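Local structure of tryptophanyl-tRNA synthetase (Thermus thermophilus, 2EL7) at residues A[91-94]-A[95-99]; A[162-165]-A[166-170]; A[316-319]-A[320-323]. The protein probably catalyses the ATP-dependent attachment of tryptophan to its cognate tRNA, working as a homodimeric class I aminoacyl-tRNA synthetase. All coordinates share one frame; numbering follows the deposited sequence.

Contact 1: A[91-94]-A[95-99]; sequences TELS and WVFTT
Leu93 carries its CG opposite the backbone nitrogen (chi1 178°), and Phe97, one turn further on, swings its ring back beside its own nitrogen (chi1 -78°), which brings the branched end of the leucine over a face of the phenyl group. Leu93 CG sits 3.9 Å from the centroid of the Phe97 ring, close to the ring normal, a CH-pi contact in which the CG hydrogen can address the pi cloud. The two methyls spread toward the rim: CD1 of Leu93 comes to 3.5 Å from CE1 of Phe97, while CD2 lies by CZ and CE2. Beneath this pair the main chain is firmly tied, with Phe97 N bound to Leu93 O at 2.9 Å and an almost straight N-H...O angle of 174°. This is i to i+4 packing on the buried side of helix 89-99, part of the class I catalytic domain, and the same side chains lean on Ile139, Val131 and Leu138 of helix 124-139. Earlier in the helix the backbone is less tightly bonded, since Trp95 N and Val96 N make only weak bonds to the carbonyls of Thr91 and Glu92. Ser94 O, in contrast, is gripped twice by one residue: Thr98 N at 2.9 Å and Thr98 OG1 at 3.0 Å arrive from opposite faces of the carbonyl plane, so the buried threonine hydroxyl is satisfied within the helix. Thr99 OG1 turns back only three residues, to Val96 O, meeting a lone pair in the carbonyl plane at 2.6 Å, and its CG2 rests 3.4 Å above the plane of the Trp95 indole. That indole reaches Tyr44 of the second subunit, where NE1 bonds to the tyrosine O and the two rings meet edge-to-face; Glu92 OE2 bonds to OH of that same tyrosine.

Contact 2: A[162-165]-A[166-170]; sequences ARRF and NHLFG
Ala162 O receives the shortest bond of this turn, from Asn166 N at 2.7 Å with an N-H...O angle of 173°. Next round the helix, His167 N binds Arg163 O at 2.9 Å and Leu168 N binds Arg164 O at 3.2 Å, before Phe169 N closes on Phe165 O at 2.9 Å. The helix then stops: Gly170, whose N still bonds to Asn166 O, takes a positive phi at which a side chain would press against the preceding carbonyl oxygen. The amide of Asn166 ties the departing chain back to the helix, its OD1 accepting from Thr172 N and its ND2 donating to Phe173 O.

Around this polar frame lie the apolar groups. The Phe165 ring is carried away from its backbone nitrogen (chi1 -172°), lying flat beneath Phe169, and the later ring stands over it in an edge-to-face pair. Centroids are 4.8 Å apart and the planes meet at 56°, so the approach is a tilted T rather than an upright one. The atom that enters is Phe169 CD1, poised 3.4 Å above the Phe165 plane over its centre, while CB of Leu168 covers a face of the Phe169 ring. Leu168 and Arg164 run side by side, with Arg164 CG 4.0 Å from Leu168 CD1; the Arg163 guanidinium instead pairs with Glu175.

These residues finish helix 153-169, the crossover of the beta-alpha-beta unit formed with the parallel strands 144-146 and 177-179. Phe165 turns inward, onto Val321 of helix 296-324 and edge-to-face with Phe173 on the way to the second strand, whereas Arg164, Leu168 and Phe169 pack against Trp123, Leu51 and Tyr53 of the second subunit.

Contact 3: A[316-319]-A[320-323]; sequences ATME and EVRE
Thr317 O accepts from Val321 N at 2.9 Å, with the donor in the carbonyl plane, and this bond marks a regular turn near the end of the long C-terminal helix 296-324. Glu320 N to Ala316 O and Arg322 N to Met318 O, both 3.0 Å, continue the i to i+4 pattern, and Glu323 N reaches Glu319 O at 3.2 Å. The side chains divide the helix surface. Met318 and Val321 face inward, against Leu93 of helix 89-99, and Thr317 OG1 bonds to Ile139 O. Glu319 and Glu323 lie on the exposed side, while Glu320 extends to salt bridges with Lys141 and Lys324. Between these sides stands Arg322. Its CG lies beside the backbone nitrogen (chi1 -72°) and the chain bends at chi3, which folds the guanidinium back across Met318 at roughly a right angle. The flat cation is therefore backed on one face by Met318 CG, 3.6 Å above its plane and over its centre, and Glu319 CG comes to its edge; NH2 forms a salt bridge with Glu92. The Glu319 carboxylate stays apart, its OE2 5.3 Å from Arg322 NH1, too far for a salt bridge, though the opposite charges may still attract at that range. An alanine in place of the arginine is likely to leave the carboxylate of Glu92 without its charged mate and Met318 CG without the flat group that lies against it. The bent methionine ends with CE 3.8 Å from Arg322 CG and 3.9 Å from Val321 CG1.

Three helices, 89-99, 153-169 and 296-324, bring their turns together, the first two at the dimer interface. Contact 1 is almost wholly buried, and in it two threonine hydroxyls bond to carbonyls of their own helix. Contacts 2 and 3 are only partly buried and carry charged side chains along their outer sides; the one salt bridge between contacts joins the buried Glu92 of contact 1 to contact 3. Contact 2 relies on aromatic packing at a helix end, contact 3 on an apolar inner side bordered by charge. Their inner faces converge: Phe165 CE1 lies 4.2 Å from Val96 CG1, and Val321 of contact 3 is a neighbour common to contacts 1 and 2.

Contact 1: A[91-94]-A[95-99]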
loop_
_atom_site.group_PDB
_atom_site.type_symbol
_atom_site.label_atom_id
_atom_site.label_comp_id
_atom_site.label_asym_id
_atom_site.label_seq_id
_atom_site.Cartn_x
_atom_site.Cartn_y
_atom_site.Cartn_z
ATOM N N THR A 91 -5.862 1.347 -0.210
ATOM C CA THR A 91 -4.447 1.006 -0.022
ATOM C C THR A 91 -4.172 -0.344 -0.613
ATOM O O THR A 91 -3.027 -0.695 -0.841
ATOM C CB THR A 91 -3.939 0.946 1.492
ATOM O OG1 THR A 91 -4.615 -0.087 2.222
ATOM C CG2 THR A 91 -4.097 2.285 2.167
ATOM N N GLU A 92 -5.217 -1.127 -0.820
ATOM C CA GLU A 92 -5.050 -2.451 -1.402
ATOM C C GLU A 92 -4.958 -2.309 -2.928
ATOM O O GLU A 92 -4.108 -2.933 -3.587
ATOM C CB GLU A 92 -6.214 -3.339 -1.030
ATOM C CG GLU A 92 -6.071 -4.733 -1.568
ATOM C CD GLU A 92 -7.300 -5.565 -1.331
ATOM O OE1 GLU A 92 -8.127 -5.140 -0.505
ATOM O OE2 GLU A 92 -7.435 -6.645 -1.963
ATOM N N LEU A 93 -5.838 -1.475 -3.478
ATOM C CA LEU A 93 -5.848 -1.199 -4.902
ATOM C C LEU A 93 -4.487 -0.561 -5.174
ATOM O O LEU A 93 -3.904 -0.696 -6.260
ATOM C CB LEU A 93 -6.963 -0.200 -5.230
ATOM C CG LEU A 93 -7.024 0.207 -6.694
ATOM C CD1 LEU A 93 -7.041 -1.060 -7.555
ATOM C CD2 LEU A 93 -8.289 1.037 -6.933
ATOM N N SER A 94 -3.985 0.124 -4.151
ATOM C CA SER A 94 -2.699 0.812 -4.243
ATOM C C SER A 94 -1.535 -0.140 -4.545
ATOM O O SER A 94 -0.606 0.196 -5.299
ATOM C CB SER A 94 -2.429 1.562 -2.943
ATOM O OG SER A 94 -1.445 2.532 -3.159
ATOM N N TRP A 95 -1.576 -1.324 -3.947
ATOM C CA TRP A 95 -0.519 -2.292 -4.195
ATOM C C TRP A 95 -0.605 -2.734 -5.642
ATOM O O TRP A 95 0.417 -2.786 -6.336
ATOM C CB TRP A 95 -0.630 -3.510 -3.264
ATOM C CG TRP A 95 0.229 -4.649 -3.736
ATOM C CD1 TRP A 95 -0.193 -5.884 -4.135
ATOM C CD2 TRP A 95 1.651 -4.638 -3.920
ATOM N NE1 TRP A 95 0.878 -6.643 -4.561
ATOM C CE2 TRP A 95 2.019 -5.902 -4.435
ATOM C CE3 TRP A 95 2.652 -3.685 -3.699
ATOM C CZ2 TRP A 95 3.338 -6.236 -4.728
ATOM C CZ3 TRP A 95 3.974 -4.024 -3.993
ATOM C CH2 TRP A 95 4.300 -5.285 -4.501
ATOM N N VAL A 96 -1.824 -3.035 -6.102
ATOM C CA VAL A 96 -2.026 -3.487 -7.484
ATOM C C VAL A 96 -1.438 -2.465 -8.429
ATOM O O VAL A 96 -0.628 -2.800 -9.276
ATOM C CB VAL A 96 -3.535 -3.708 -7.822
ATOM C CG1 VAL A 96 -3.681 -4.174 -9.277
ATOM C CG2 VAL A 96 -4.128 -4.771 -6.886
ATOM N N PHE A 97 -1.835 -1.213 -8.251
ATOM C CA PHE A 97 -1.348 -0.119 -9.076
ATOM C C PHE A 97 0.176 -0.009 -9.029
ATOM O O PHE A 97 0.821 0.133 -10.064
ATOM C CB PHE A 97 -2.009 1.193 -8.633
ATOM C CG PHE A 97 -3.426 1.368 -9.135
ATOM C CD1 PHE A 97 -4.092 0.329 -9.785
ATOM C CD2 PHE A 97 -4.104 2.566 -8.932
ATOM C CE1 PHE A 97 -5.410 0.479 -10.224
ATOM C CE2 PHE A 97 -5.424 2.730 -9.362
ATOM C CZ PHE A 97 -6.083 1.676 -10.015
ATOM N N THR A 98 0.746 -0.069 -7.830
ATOM C CA THR A 98 2.192 -0.015 -7.663
ATOM C C THR A 98 2.851 -1.018 -8.628
ATOM O O THR A 98 3.812 -0.668 -9.324
ATOM C CB THR A 98 2.597 -0.348 -6.171
ATOM O OG1 THR A 98 2.306 0.775 -5.331
ATOM C CG2 THR A 98 4.068 -0.678 -6.038
ATOM N N THR A 99 2.330 -2.244 -8.701
ATOM C CA THR A 99 2.937 -3.255 -9.585
ATOM C C THR A 99 2.790 -2.907 -11.065
ATOM O O THR A 99 3.528 -3.429 -11.909
ATOM C CB THR A 99 2.345 -4.707 -9.383
ATOM O OG1 THR A 99 0.961 -4.737 -9.775
ATOM C CG2 THR A 99 2.460 -5.169 -7.912
#

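Contact 2: A[162-165]-A[166-170]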
loop_
_atom_site.group_PDB
_atom_site.type_symbol
_atom_site.label_atom_id
_atom_site.label_comp_id
_atom_site.label_asym_id
_atom_site.label_seq_id
_atom_site.Cartn_x
_atom_site.Cartn_y
_atom_site.Cartn_z
ATOM N N ALA A 162 -4.922 3.627 -15.548
ATOM C CA ALA A 162 -6.225 3.106 -15.889
ATOM C C ALA A 162 -6.144 2.379 -17.220
ATOM O O ALA A 162 -6.661 1.263 -17.369
ATOM C CB ALA A 162 -7.229 4.229 -15.962
ATOM N N ARG A 163 -5.496 3.010 -18.194
ATOM C CA ARG A 163 -5.355 2.397 -19.503
ATOM C C ARG A 163 -4.603 1.087 -19.393
ATOM O O ARG A 163 -5.026 0.081 -19.970
ATOM C CB ARG A 163 -4.632 3.329 -20.480
ATOM C CG ARG A 163 -5.454 4.557 -20.875
ATOM C CD ARG A 163 -4.950 5.171 -22.174
ATOM N NE ARG A 163 -3.632 5.745 -22.022
ATOM C CZ ARG A 163 -3.415 6.964 -21.546
ATOM N NH1 ARG A 163 -4.445 7.719 -21.191
ATOM N NH2 ARG A 163 -2.170 7.420 -21.409
ATOM N N ARG A 164 -3.509 1.083 -18.635
ATOM C CA ARG A 164 -2.719 -0.132 -18.485
ATOM C C ARG A 164 -3.554 -1.233 -17.859
ATOM O O ARG A 164 -3.496 -2.380 -18.308
ATOM C CB ARG A 164 -1.477 0.140 -17.637
ATOM C CG ARG A 164 -0.462 -0.970 -17.687
ATOM C CD ARG A 164 0.886 -0.509 -17.095
ATOM N NE ARG A 164 1.544 0.579 -17.837
ATOM C CZ ARG A 164 1.720 1.816 -17.378
ATOM N NH1 ARG A 164 2.336 2.723 -18.136
ATOM N NH2 ARG A 164 1.280 2.153 -16.167
ATOM N N PHE A 165 -4.348 -0.877 -16.841
ATOM C CA PHE A 165 -5.198 -1.840 -16.172
ATOM C C PHE A 165 -6.292 -2.325 -17.113
ATOM O O PHE A 165 -6.501 -3.535 -17.256
ATOM C CB PHE A 165 -5.845 -1.238 -14.910
ATOM C CG PHE A 165 -6.588 -2.251 -14.058
ATOM C CD1 PHE A 165 -5.989 -2.807 -12.919
ATOM C CD2 PHE A 165 -7.874 -2.680 -14.412
ATOM C CE1 PHE A 165 -6.657 -3.777 -12.143
ATOM C CE2 PHE A 165 -8.551 -3.647 -13.649
ATOM C CZ PHE A 165 -7.939 -4.196 -12.513
ATOM N N ASN A 166 -7.000 -1.396 -17.746
ATOM C CA ASN A 166 -8.082 -1.781 -18.659
ATOM C C ASN A 166 -7.631 -2.725 -19.780
ATOM O O ASN A 166 -8.332 -3.683 -20.105
ATOM C CB ASN A 166 -8.762 -0.548 -19.264
ATOM C CG ASN A 166 -9.536 0.271 -18.223
ATOM O OD1 ASN A 166 -9.901 -0.227 -17.148
ATOM N ND2 ASN A 166 -9.808 1.527 -18.551
ATOM N N HIS A 167 -6.459 -2.466 -20.352
ATOM C CA HIS A 167 -5.940 -3.301 -21.420
ATOM C C HIS A 167 -5.557 -4.700 -20.945
ATOM O O HIS A 167 -5.838 -5.688 -21.642
ATOM C CB HIS A 167 -4.715 -2.636 -22.078
ATOM C CG HIS A 167 -3.952 -3.548 -22.998
ATOM N ND1 HIS A 167 -4.483 -4.037 -24.175
ATOM C CD2 HIS A 167 -2.687 -4.034 -22.927
ATOM C CE1 HIS A 167 -3.576 -4.777 -24.792
ATOM N NE2 HIS A 167 -2.476 -4.790 -24.056
ATOM N N LEU A 168 -4.914 -4.786 -19.778
ATOM C CA LEU A 168 -4.474 -6.072 -19.217
ATOM C C LEU A 168 -5.557 -6.933 -18.554
ATOM O O LEU A 168 -5.431 -8.144 -18.529
ATOM C CB LEU A 168 -3.381 -5.861 -18.155
ATOM C CG LEU A 168 -2.090 -5.101 -18.441
ATOM C CD1 LEU A 168 -1.341 -4.865 -17.116
ATOM C CD2 LEU A 168 -1.229 -5.894 -19.426
ATOM N N PHE A 169 -6.597 -6.332 -17.981
ATOM C CA PHE A 169 -7.581 -7.161 -17.307
ATOM C C PHE A 169 -9.025 -7.016 -17.726
ATOM O O PHE A 169 -9.868 -7.716 -17.181
ATOM C CB PHE A 169 -7.495 -6.951 -15.781
ATOM C CG PHE A 169 -6.090 -6.985 -15.235
ATOM C CD1 PHE A 169 -5.466 -5.808 -14.803
ATOM C CD2 PHE A 169 -5.382 -8.190 -15.155
ATOM C CE1 PHE A 169 -4.164 -5.825 -14.295
ATOM C CE2 PHE A 169 -4.075 -8.224 -14.652
ATOM C CZ PHE A 169 -3.462 -7.043 -14.220
ATOM N N GLY A 170 -9.318 -6.145 -18.685
ATOM C CA GLY A 170 -10.699 -5.935 -19.096
ATOM C C GLY A 170 -11.115 -4.538 -18.654
ATOM O O GLY A 170 -10.701 -4.098 -17.576
#

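Contact 3: A[316-319]-A[320-323]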
loop_
_atom_site.group_PDB
_atom_site.type_symbol
_atom_site.label_atom_id
_atom_site.label_comp_id
_atom_site.label_asym_id
_atom_site.label_seq_id
_atom_site.Cartn_x
_atom_site.Cartn_y
_atom_site.Cartn_z
ATOM N N ALA A 316 -17.225 -2.631 -3.889
ATOM C CA ALA A 316 -17.686 -3.170 -5.161
ATOM C C ALA A 316 -16.478 -3.121 -6.110
ATOM O O ALA A 316 -16.119 -4.132 -6.722
ATOM C CB ALA A 316 -18.864 -2.336 -5.718
ATOM N N THR A 317 -15.813 -1.973 -6.182
ATOM C CA THR A 317 -14.670 -1.853 -7.073
ATOM C C THR A 317 -13.583 -2.848 -6.747
ATOM O O THR A 317 -13.021 -3.476 -7.643
ATOM C CB THR A 317 -13.996 -0.461 -7.031
ATOM O OG1 THR A 317 -14.925 0.565 -7.419
ATOM C CG2 THR A 317 -12.806 -0.454 -8.003
ATOM N N MET A 318 -13.273 -2.986 -5.465
ATOM C CA MET A 318 -12.223 -3.893 -5.037
ATOM C C MET A 318 -12.574 -5.371 -5.323
ATOM O O MET A 318 -11.688 -6.196 -5.534
ATOM C CB MET A 318 -11.926 -3.663 -3.543
ATOM C CG MET A 318 -10.556 -4.151 -3.075
ATOM S SD MET A 318 -9.212 -3.328 -4.023
ATOM C CE MET A 318 -8.396 -4.686 -4.745
ATOM N N GLU A 319 -13.851 -5.722 -5.333
ATOM C CA GLU A 319 -14.195 -7.103 -5.627
ATOM C C GLU A 319 -13.973 -7.291 -7.110
ATOM O O GLU A 319 -13.433 -8.300 -7.538
ATOM C CB GLU A 319 -15.651 -7.414 -5.261
ATOM C CG GLU A 319 -15.821 -7.850 -3.816
ATOM C CD GLU A 319 -17.275 -8.042 -3.432
ATOM O OE1 GLU A 319 -17.924 -8.934 -4.023
ATOM O OE2 GLU A 319 -17.768 -7.295 -2.547
ATOM N N GLU A 320 -14.394 -6.309 -7.897
ATOM C CA GLU A 320 -14.194 -6.373 -9.332
ATOM C C GLU A 320 -12.697 -6.567 -9.647
ATOM O O GLU A 320 -12.336 -7.448 -10.428
ATOM C CB GLU A 320 -14.725 -5.102 -9.976
ATOM C CG GLU A 320 -14.725 -5.102 -11.466
ATOM C CD GLU A 320 -15.165 -3.764 -12.022
ATOM O OE1 GLU A 320 -15.267 -3.619 -13.270
ATOM O OE2 GLU A 320 -15.415 -2.854 -11.199
ATOM N N VAL A 321 -11.826 -5.772 -9.021
ATOM C CA VAL A 321 -10.376 -5.885 -9.249
ATOM C C VAL A 321 -9.783 -7.223 -8.795
ATOM O O VAL A 321 -9.055 -7.861 -9.540
ATOM C CB VAL A 321 -9.579 -4.731 -8.552
ATOM C CG1 VAL A 321 -8.070 -4.987 -8.655
ATOM C CG2 VAL A 321 -9.921 -3.393 -9.191
ATOM N N ARG A 322 -10.097 -7.667 -7.587
ATOM C CA ARG A 322 -9.543 -8.931 -7.105
ATOM C C ARG A 322 -9.834 -10.085 -8.071
ATOM O O ARG A 322 -8.984 -10.952 -8.319
ATOM C CB ARG A 322 -10.077 -9.247 -5.687
ATOM C CG ARG A 322 -9.474 -8.341 -4.615
ATOM C CD ARG A 322 -9.761 -8.738 -3.178
ATOM N NE ARG A 322 -11.074 -8.259 -2.794
ATOM C CZ ARG A 322 -11.341 -7.491 -1.742
ATOM N NH1 ARG A 322 -12.592 -7.127 -1.530
ATOM N NH2 ARG A 322 -10.387 -7.081 -0.907
ATOM N N GLU A 323 -11.027 -10.081 -8.637
ATOM C CA GLU A 323 -11.438 -11.133 -9.562
ATOM C C GLU A 323 -10.737 -11.068 -10.926
ATOM O O GLU A 323 -10.327 -12.101 -11.465
ATOM C CB GLU A 323 -12.939 -11.052 -9.767
ATOM C CG GLU A 323 -13.489 -12.164 -10.597
ATOM C CD GLU A 323 -14.663 -11.700 -11.420
ATOM O OE1 GLU A 323 -14.441 -10.941 -12.398
ATOM O OE2 GLU A 323 -15.808 -12.076 -11.076
#